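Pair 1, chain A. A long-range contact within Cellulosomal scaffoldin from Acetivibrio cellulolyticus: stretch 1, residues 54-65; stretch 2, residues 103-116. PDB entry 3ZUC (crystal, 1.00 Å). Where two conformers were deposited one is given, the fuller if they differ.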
# COMPACT_ATOMS: atom_id res chain seq x y z
N ALA A 54 11.21 15.05 -2.28
CA ALA A 54 10.94 14.08 -3.33
C ALA A 54 11.05 12.69 -2.71
O ALA A 54 11.97 12.45 -1.93
CB ALA A 54 11.96 14.23 -4.45
N GLN A 55 10.10 11.79 -3.04
CA GLN A 55 10.13 10.42 -2.58
C GLN A 55 10.05 9.47 -3.76
O GLN A 55 9.49 9.80 -4.80
CB GLN A 55 8.97 10.17 -1.62
CG GLN A 55 9.16 10.92 -0.30
CD GLN A 55 7.87 11.03 0.47
OE1 GLN A 55 6.96 11.80 0.06
NE2 GLN A 55 7.74 10.30 1.53
N THR A 56 10.61 8.29 -3.55
CA THR A 56 10.59 7.21 -4.54
C THR A 56 10.09 5.95 -3.86
O THR A 56 10.51 5.63 -2.75
CB THR A 56 11.99 6.97 -5.11
OG1 THR A 56 12.49 8.17 -5.68
CG2 THR A 56 11.95 5.89 -6.19
N PHE A 57 9.20 5.24 -4.56
CA PHE A 57 8.77 3.90 -4.20
C PHE A 57 9.45 2.88 -5.12
O PHE A 57 9.49 3.06 -6.33
CB PHE A 57 7.25 3.79 -4.37
CG PHE A 57 6.70 2.40 -4.16
CD1 PHE A 57 6.50 1.90 -2.89
CD2 PHE A 57 6.42 1.57 -5.23
CE1 PHE A 57 5.98 0.63 -2.70
CE2 PHE A 57 5.90 0.29 -5.03
CZ PHE A 57 5.70 -0.18 -3.77
N TRP A 58 9.89 1.79 -4.50
CA TRP A 58 10.39 0.63 -5.22
C TRP A 58 9.58 -0.58 -4.80
O TRP A 58 9.41 -0.83 -3.62
CB TRP A 58 11.86 0.37 -4.88
CG TRP A 58 12.78 1.53 -5.17
CD1 TRP A 58 13.40 1.84 -6.34
CD2 TRP A 58 13.19 2.53 -4.22
NE1 TRP A 58 14.17 2.98 -6.18
CE2 TRP A 58 14.05 3.42 -4.89
CE3 TRP A 58 12.90 2.77 -2.88
CZ2 TRP A 58 14.63 4.52 -4.26
CZ3 TRP A 58 13.48 3.86 -2.26
CH2 TRP A 58 14.33 4.72 -2.95
N CYS A 59 9.10 -1.35 -5.77
CA CYS A 59 8.59 -2.69 -5.47
C CYS A 59 9.76 -3.64 -5.63
O CYS A 59 10.32 -3.78 -6.72
CB CYS A 59 7.44 -3.06 -6.40
SG CYS A 59 6.83 -4.74 -6.07
N ASP A 60 10.16 -4.27 -4.54
CA ASP A 60 11.26 -5.22 -4.58
C ASP A 60 10.81 -6.58 -5.05
O ASP A 60 11.57 -7.29 -5.72
CB ASP A 60 11.92 -5.31 -3.22
CG ASP A 60 12.56 -4.01 -2.80
OD1 ASP A 60 13.15 -3.30 -3.64
OD2 ASP A 60 12.45 -3.67 -1.62
N TRP A 61 9.58 -6.95 -4.75
CA TRP A 61 9.09 -8.26 -5.13
C TRP A 61 7.58 -8.29 -5.14
O TRP A 61 6.91 -7.84 -4.20
CB TRP A 61 9.64 -9.34 -4.18
CG TRP A 61 8.97 -10.65 -4.41
CD1 TRP A 61 9.09 -11.47 -5.49
CD2 TRP A 61 8.04 -11.28 -3.53
NE1 TRP A 61 8.29 -12.58 -5.33
CE2 TRP A 61 7.63 -12.48 -4.13
CE3 TRP A 61 7.51 -10.94 -2.28
CZ2 TRP A 61 6.70 -13.34 -3.53
CZ3 TRP A 61 6.61 -11.78 -1.69
CH2 TRP A 61 6.21 -12.97 -2.30
N SER A 62 7.05 -8.88 -6.20
CA SER A 62 5.68 -9.33 -6.24
C SER A 62 5.62 -10.47 -7.25
O SER A 62 6.28 -10.39 -8.28
CB SER A 62 4.73 -8.24 -6.73
OG SER A 62 3.39 -8.68 -6.75
N PRO A 63 4.78 -11.49 -7.01
CA PRO A 63 4.63 -12.54 -8.02
C PRO A 63 4.22 -12.02 -9.41
O PRO A 63 4.46 -12.68 -10.42
CB PRO A 63 3.54 -13.44 -7.42
CG PRO A 63 3.61 -13.22 -5.97
CD PRO A 63 4.03 -11.80 -5.78
N VAL A 64 3.55 -10.87 -9.47
CA VAL A 64 3.11 -10.36 -10.76
C VAL A 64 4.22 -9.69 -11.54
O VAL A 64 4.00 -9.27 -12.67
CB VAL A 64 1.92 -9.39 -10.62
CG1 VAL A 64 0.80 -10.06 -9.87
CG2 VAL A 64 2.35 -8.08 -9.95
N GLY A 65 5.41 -9.58 -10.94
CA GLY A 65 6.56 -8.93 -11.56
C GLY A 65 6.71 -7.55 -10.99
O GLY A 65 5.85 -6.69 -11.18
N SER A 103 -3.87 -15.52 -3.85
CA SER A 103 -3.33 -14.31 -3.27
C SER A 103 -1.96 -13.99 -3.83
O SER A 103 -1.23 -14.88 -4.28
CB SER A 103 -3.22 -14.46 -1.76
OG SER A 103 -2.24 -15.42 -1.44
N ILE A 104 -1.63 -12.72 -3.77
CA ILE A 104 -0.31 -12.24 -4.13
C ILE A 104 0.20 -11.29 -3.06
O ILE A 104 -0.56 -10.55 -2.43
CB ILE A 104 -0.28 -11.53 -5.48
CG1 ILE A 104 -1.25 -10.36 -5.51
CG2 ILE A 104 -0.53 -12.52 -6.62
CD1 ILE A 104 -1.06 -9.40 -6.69
N GLU A 105 1.51 -11.27 -2.88
CA GLU A 105 2.18 -10.29 -2.04
C GLU A 105 2.70 -9.14 -2.90
O GLU A 105 3.07 -9.32 -4.06
CB GLU A 105 3.36 -10.94 -1.29
CG GLU A 105 2.92 -12.01 -0.28
CD GLU A 105 4.04 -12.58 0.60
OE1 GLU A 105 4.81 -11.81 1.20
OE2 GLU A 105 4.09 -13.82 0.75
N VAL A 106 2.76 -7.95 -2.29
CA VAL A 106 3.38 -6.77 -2.88
C VAL A 106 4.29 -6.19 -1.80
O VAL A 106 3.82 -5.72 -0.78
CB VAL A 106 2.34 -5.75 -3.30
CG1 VAL A 106 3.01 -4.55 -3.88
CG2 VAL A 106 1.38 -6.36 -4.32
N GLN A 107 5.60 -6.26 -2.03
CA GLN A 107 6.60 -5.88 -1.03
C GLN A 107 7.42 -4.72 -1.58
O GLN A 107 8.04 -4.85 -2.64
CB GLN A 107 7.50 -7.07 -0.75
CG GLN A 107 8.64 -6.80 0.19
CD GLN A 107 9.29 -8.08 0.65
OE1 GLN A 107 8.58 -9.02 1.02
NE2 GLN A 107 10.61 -8.14 0.63
N GLY A 108 7.27 -3.56 -0.94
CA GLY A 108 7.92 -2.33 -1.39
C GLY A 108 8.65 -1.55 -0.30
O GLY A 108 8.46 -1.81 0.88
N ARG A 109 9.52 -0.61 -0.71
CA ARG A 109 10.08 0.39 0.21
C ARG A 109 9.82 1.76 -0.41
O ARG A 109 9.64 1.88 -1.62
CB ARG A 109 11.64 0.24 0.43
CG ARG A 109 12.08 -1.12 0.97
CD ARG A 109 13.57 -1.32 0.71
NE ARG A 109 13.80 -1.44 -0.72
CZ ARG A 109 14.43 -0.57 -1.51
NH1 ARG A 109 15.04 0.51 -1.03
NH2 ARG A 109 14.43 -0.82 -2.81
N PHE A 110 9.86 2.80 0.42
CA PHE A 110 10.01 4.15 -0.07
C PHE A 110 10.88 4.97 0.85
O PHE A 110 11.04 4.68 2.03
CB PHE A 110 8.67 4.82 -0.39
CG PHE A 110 7.70 5.06 0.76
CD1 PHE A 110 6.73 4.12 1.08
CD2 PHE A 110 7.69 6.28 1.43
CE1 PHE A 110 5.76 4.39 2.03
CE2 PHE A 110 6.72 6.55 2.39
CZ PHE A 110 5.76 5.61 2.68
N ALA A 111 11.49 6.00 0.25
CA ALA A 111 12.46 6.85 0.93
C ALA A 111 12.46 8.23 0.27
O ALA A 111 12.00 8.41 -0.85
CB ALA A 111 13.86 6.25 0.87
N LYS A 112 13.07 9.18 0.97
CA LYS A 112 13.26 10.54 0.49
C LYS A 112 14.54 10.63 -0.33
O LYS A 112 15.49 9.87 -0.15
CB LYS A 112 13.37 11.48 1.69
CG LYS A 112 12.13 11.47 2.55
CD LYS A 112 12.27 12.39 3.76
CE LYS A 112 11.10 12.18 4.69
NZ LYS A 112 11.12 13.12 5.84
N SER A 113 14.59 11.63 -1.21
CA SER A 113 15.71 11.77 -2.14
C SER A 113 17.04 11.98 -1.44
O SER A 113 18.08 11.61 -1.99
CB SER A 113 15.45 12.92 -3.08
OG SER A 113 15.29 14.10 -2.32
N ASP A 114 17.01 12.60 -0.26
CA ASP A 114 18.19 12.88 0.54
C ASP A 114 18.36 11.88 1.68
O ASP A 114 19.29 12.06 2.50
CB ASP A 114 18.18 14.33 1.04
CG ASP A 114 16.99 14.67 1.91
OD1 ASP A 114 16.20 13.76 2.26
OD2 ASP A 114 16.86 15.88 2.24
N TRP A 115 17.53 10.84 1.72
CA TRP A 115 17.64 9.77 2.71
C TRP A 115 17.49 10.25 4.14
O TRP A 115 17.90 9.58 5.08
CB TRP A 115 18.90 8.89 2.45
CG TRP A 115 18.68 8.11 1.20
CD1 TRP A 115 18.92 8.49 -0.09
CD2 TRP A 115 18.06 6.83 1.12
NE1 TRP A 115 18.50 7.51 -0.97
CE2 TRP A 115 17.95 6.48 -0.24
CE3 TRP A 115 17.58 5.95 2.08
CZ2 TRP A 115 17.42 5.27 -0.66
CZ3 TRP A 115 17.04 4.75 1.66
CH2 TRP A 115 16.97 4.43 0.31
N THR A 116 16.82 11.38 4.32
CA THR A 116 16.52 11.87 5.66
C THR A 116 15.35 11.10 6.29
O THR A 116 14.59 10.39 5.63
CB THR A 116 16.28 13.39 5.65
OG1 THR A 116 15.21 13.71 4.74
CG2 THR A 116 17.58 14.14 5.27
O HOH W 1 11.94 -5.57 0.24

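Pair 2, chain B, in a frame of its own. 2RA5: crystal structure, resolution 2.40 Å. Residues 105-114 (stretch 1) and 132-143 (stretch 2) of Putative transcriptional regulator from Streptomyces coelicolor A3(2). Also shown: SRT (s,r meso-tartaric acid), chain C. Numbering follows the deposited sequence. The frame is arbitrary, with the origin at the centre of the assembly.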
# COMPACT_ATOMS: atom_id res chain seq x y z
N PRO B 105 -3.95 -5.95 17.58
CA PRO B 105 -5.26 -6.56 17.51
C PRO B 105 -5.27 -7.94 18.20
O PRO B 105 -4.28 -8.35 18.80
CB PRO B 105 -5.32 -6.86 16.02
CG PRO B 105 -3.71 -7.10 15.65
CD PRO B 105 -2.99 -6.86 16.98
N ALA B 106 -6.37 -8.68 18.07
CA ALA B 106 -6.41 -10.07 18.55
C ALA B 106 -6.37 -11.07 17.40
O ALA B 106 -6.99 -10.88 16.35
CB ALA B 106 -7.64 -10.31 19.41
N THR B 107 -5.64 -12.16 17.61
CA THR B 107 -5.44 -13.12 16.54
C THR B 107 -6.06 -14.49 16.83
O THR B 107 -5.90 -15.03 17.93
CB THR B 107 -3.93 -13.27 16.21
OG1 THR B 107 -3.71 -14.45 15.43
CG2 THR B 107 -3.12 -13.36 17.49
N LYS B 108 -6.79 -15.03 15.86
CA LYS B 108 -7.33 -16.39 15.96
C LYS B 108 -6.91 -17.31 14.80
O LYS B 108 -7.24 -17.05 13.64
CB LYS B 108 -8.85 -16.35 16.07
CG LYS B 108 -9.33 -15.79 17.40
CD LYS B 108 -10.81 -16.04 17.61
CE LYS B 108 -11.28 -15.46 18.94
NZ LYS B 108 -12.75 -15.60 19.11
N VAL B 109 -6.20 -18.38 15.12
CA VAL B 109 -5.77 -19.32 14.09
C VAL B 109 -6.91 -20.17 13.51
O VAL B 109 -7.59 -20.87 14.23
CB VAL B 109 -4.71 -20.28 14.62
CG1 VAL B 109 -4.25 -21.18 13.50
CG2 VAL B 109 -3.55 -19.51 15.22
N LEU B 110 -7.08 -20.11 12.19
CA LEU B 110 -8.11 -20.90 11.51
C LEU B 110 -7.57 -22.13 10.78
O LEU B 110 -8.30 -23.08 10.53
CB LEU B 110 -8.87 -20.03 10.50
CG LEU B 110 -9.53 -18.77 11.05
CD1 LEU B 110 -10.65 -18.33 10.12
CD2 LEU B 110 -10.07 -19.01 12.44
N VAL B 111 -6.29 -22.11 10.41
CA VAL B 111 -5.68 -23.24 9.73
C VAL B 111 -4.22 -23.37 10.10
O VAL B 111 -3.45 -22.41 10.03
CB VAL B 111 -5.80 -23.15 8.20
CG1 VAL B 111 -4.89 -24.18 7.56
CG2 VAL B 111 -7.25 -23.34 7.76
N ASN B 112 -3.84 -24.56 10.53
CA ASN B 112 -2.43 -24.88 10.72
C ASN B 112 -2.10 -26.27 10.09
O ASN B 112 -2.27 -27.32 10.69
CB ASN B 112 -2.11 -24.81 12.21
CG ASN B 112 -0.64 -24.88 12.49
OD1 ASN B 112 0.18 -25.18 11.62
ND2 ASN B 112 -0.28 -24.60 13.73
N THR B 113 -1.65 -26.26 8.85
CA THR B 113 -1.51 -27.50 8.13
C THR B 113 -0.23 -27.62 7.25
O THR B 113 0.61 -26.72 7.16
CB THR B 113 -2.81 -27.78 7.31
OG1 THR B 113 -2.79 -29.11 6.77
CG2 THR B 113 -3.03 -26.74 6.22
N VAL B 114 -0.08 -28.78 6.65
CA VAL B 114 1.02 -29.07 5.74
C VAL B 114 0.39 -29.45 4.41
O VAL B 114 -0.64 -30.12 4.35
CB VAL B 114 1.92 -30.19 6.28
CG1 VAL B 114 2.88 -30.59 5.24
CG2 VAL B 114 2.70 -29.73 7.51
N GLU B 132 6.57 -30.00 0.21
CA GLU B 132 5.67 -29.72 1.30
C GLU B 132 6.01 -28.41 1.99
O GLU B 132 7.18 -28.11 2.22
CB GLU B 132 5.65 -30.87 2.29
CG GLU B 132 4.25 -31.39 2.68
CD GLU B 132 4.30 -32.58 3.67
OE1 GLU B 132 5.17 -32.60 4.58
OE2 GLU B 132 3.48 -33.53 3.52
N VAL B 133 4.99 -27.60 2.27
CA VAL B 133 5.18 -26.36 2.98
C VAL B 133 4.13 -26.27 4.07
O VAL B 133 3.14 -27.01 4.05
CB VAL B 133 5.12 -25.14 2.02
CG1 VAL B 133 6.27 -25.20 1.00
CG2 VAL B 133 3.78 -25.10 1.32
N HIS B 134 4.36 -25.39 5.03
CA HIS B 134 3.39 -25.17 6.08
C HIS B 134 2.39 -24.13 5.63
O HIS B 134 2.77 -23.08 5.14
CB HIS B 134 4.10 -24.67 7.34
CG HIS B 134 5.02 -25.70 7.96
ND1 HIS B 134 4.56 -26.65 8.84
CD2 HIS B 134 6.34 -25.89 7.82
CE1 HIS B 134 5.59 -27.40 9.22
NE2 HIS B 134 6.67 -26.97 8.63
N ARG B 135 1.10 -24.43 5.79
CA ARG B 135 0.08 -23.40 5.58
C ARG B 135 -0.63 -22.97 6.88
O ARG B 135 -1.31 -23.76 7.54
CB ARG B 135 -0.96 -23.81 4.53
CG ARG B 135 -2.00 -22.71 4.26
CD ARG B 135 -2.90 -22.99 3.07
NE ARG B 135 -4.26 -23.27 3.48
CZ ARG B 135 -4.89 -24.42 3.29
NH1 ARG B 135 -6.14 -24.58 3.70
NH2 ARG B 135 -4.27 -25.42 2.67
N ILE B 136 -0.47 -21.70 7.22
CA ILE B 136 -1.16 -21.10 8.35
C ILE B 136 -2.22 -20.09 7.88
O ILE B 136 -2.01 -19.34 6.93
CB ILE B 136 -0.18 -20.41 9.33
CG1 ILE B 136 0.79 -21.45 9.90
CG2 ILE B 136 -0.93 -19.76 10.46
CD1 ILE B 136 1.92 -20.85 10.68
N GLU B 137 -3.36 -20.11 8.55
CA GLU B 137 -4.37 -19.09 8.31
C GLU B 137 -4.82 -18.44 9.64
O GLU B 137 -5.15 -19.14 10.59
CB GLU B 137 -5.54 -19.69 7.54
CG GLU B 137 -5.14 -20.18 6.17
CD GLU B 137 -6.31 -20.62 5.32
OE1 GLU B 137 -6.10 -21.44 4.39
OE2 GLU B 137 -7.44 -20.16 5.57
N ARG B 138 -4.80 -17.11 9.69
CA ARG B 138 -5.23 -16.37 10.87
C ARG B 138 -6.28 -15.31 10.53
O ARG B 138 -6.21 -14.66 9.48
CB ARG B 138 -4.08 -15.64 11.57
CG ARG B 138 -2.97 -16.48 12.12
CD ARG B 138 -1.67 -16.08 11.42
NE ARG B 138 -0.84 -15.16 12.18
CZ ARG B 138 0.11 -14.41 11.63
NH1 ARG B 138 0.83 -13.58 12.38
NH2 ARG B 138 0.32 -14.46 10.33
N LEU B 139 -7.23 -15.13 11.43
CA LEU B 139 -8.10 -13.97 11.41
C LEU B 139 -7.61 -12.99 12.48
O LEU B 139 -7.34 -13.38 13.62
CB LEU B 139 -9.55 -14.39 11.65
CG LEU B 139 -10.67 -13.36 11.51
CD1 LEU B 139 -10.88 -12.95 10.06
CD2 LEU B 139 -11.96 -13.93 12.08
N ARG B 140 -7.44 -11.73 12.10
CA ARG B 140 -7.09 -10.67 13.05
C ARG B 140 -8.32 -9.84 13.33
O ARG B 140 -8.98 -9.36 12.41
CB ARG B 140 -6.00 -9.77 12.49
CG ARG B 140 -4.66 -10.41 12.47
CD ARG B 140 -3.85 -10.10 13.72
NE ARG B 140 -2.45 -9.91 13.33
CZ ARG B 140 -1.43 -10.64 13.76
NH1 ARG B 140 -1.62 -11.60 14.66
NH2 ARG B 140 -0.20 -10.38 13.32
N LEU B 141 -8.64 -9.67 14.61
CA LEU B 141 -9.78 -8.82 14.93
C LEU B 141 -9.40 -7.63 15.81
O LEU B 141 -8.48 -7.71 16.63
CB LEU B 141 -10.93 -9.61 15.57
CG LEU B 141 -11.28 -10.94 14.91
CD1 LEU B 141 -10.35 -12.03 15.44
CD2 LEU B 141 -12.75 -11.32 15.15
N THR B 142 -10.12 -6.53 15.60
CA THR B 142 -10.01 -5.35 16.45
C THR B 142 -11.37 -5.04 17.06
O THR B 142 -12.35 -4.83 16.33
CB THR B 142 -9.56 -4.12 15.66
OG1 THR B 142 -10.35 -4.00 14.46
CG2 THR B 142 -8.08 -4.23 15.32
N HIS B 143 -11.41 -5.01 18.39
CA HIS B 143 -12.65 -4.77 19.13
C HIS B 143 -13.67 -5.85 18.78
O HIS B 143 -14.86 -5.57 18.63
CB HIS B 143 -13.20 -3.37 18.82
CG HIS B 143 -12.24 -2.26 19.14
ND1 HIS B 143 -11.94 -1.88 20.43
CD2 HIS B 143 -11.52 -1.46 18.32
CE1 HIS B 143 -11.07 -0.88 20.39
NE2 HIS B 143 -10.80 -0.61 19.13
O1 SRT C . 2.34 -12.06 9.28
O11 SRT C . 1.55 -10.00 9.05
C1 SRT C . 1.97 -10.96 9.77
C2 SRT C . 1.97 -10.79 11.28
O2 SRT C . 2.53 -11.95 11.90
C3 SRT C . 2.68 -9.49 11.72
O3 SRT C . 2.27 -9.06 13.02
C4 SRT C . 4.17 -9.67 11.75
O4 SRT C . 4.74 -10.01 12.83
O41 SRT C . 4.74 -9.44 10.67
O HOH W 2 1.78 -25.85 9.72

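Pairs 1 and 2 are both two-stranded antiparallel ladders interrupted by a beta bulge, and 14 central residues superpose with an RMSD of 0.5 Å. The strand directions diverge by 144° in pair 1 and 151° in pair 2, with axes approaching to 4.6 and 4.4 Å, and the buried areas are similar, 1088 and 1034 Å². The register slips by one residue at matching places, between Cys A59 and Trp A61 and between Val B109 and Val B111. The extra residue is Asp A60 in pair 1 and Leu B110 in pair 2, and both have a negative psi (-32° and -24°) where a regular strand residue would have a positive one. In each bulge one carbonyl receives two successive amides: Gln A107 O accepts from Asp A60 N (2.9 Å) and, weakly, from Trp A61 N (3.4 Å); Glu B137 O accepts from Leu B110 N (2.7 Å) and Val B111 N (3.2 Å).

The bulge side chains occupy nearly the same place, their centres 0.5 Å apart, but use it differently. Asp A60 forms a salt bridge with Arg A109, OD2 to NE 2.8 Å, and a second hydrogen bond joins Arg A109 NH2 to Asp A60 OD1 at 2.9 Å. Trp A58 CE3 lies over one face of that guanidinium, and water 1 links Asp A60 OD2 (2.7 Å) to Gln A107 NE2 (2.9 Å). In pair 2 the matching residues make an apolar contact, Leu B110 CD1 to Leu B139 CB at 4.4 Å. Here the charge pairing runs along one strand instead: Arg B135 NE binds Glu B137 OE1 at 2.8 Å, while Val B111 CG1 and Thr B113 CG2 cover one face of the guanidinium.

On the sheet face carrying Phe A57, pair 1 has Gly A108 where pair 2 has Arg B138. An ideal CB on Gly A108 would lie 2.3 Å from Phe A57 CE1, so the bare backbone leaves room for the ring; Phe A110 CB sits at that ring's edge. Thr B107 replaces Phe A57, and its smaller side chain lies beside two arginines. Arg B138 NH1 reaches tartrate O2 in a very short 2.4 Å hydrogen bond, and Arg B140, matching Phe A110, brings NH2 to 2.8 Å from tartrate O3.

Beyond the bulge, Ser A62 OG donates to Glu A105 O (2.8 Å). Its counterpart, Asn B112, instead accepts from water 2 through OD1 (2.6 Å); the same water donates to Thr B113 O (2.9 Å).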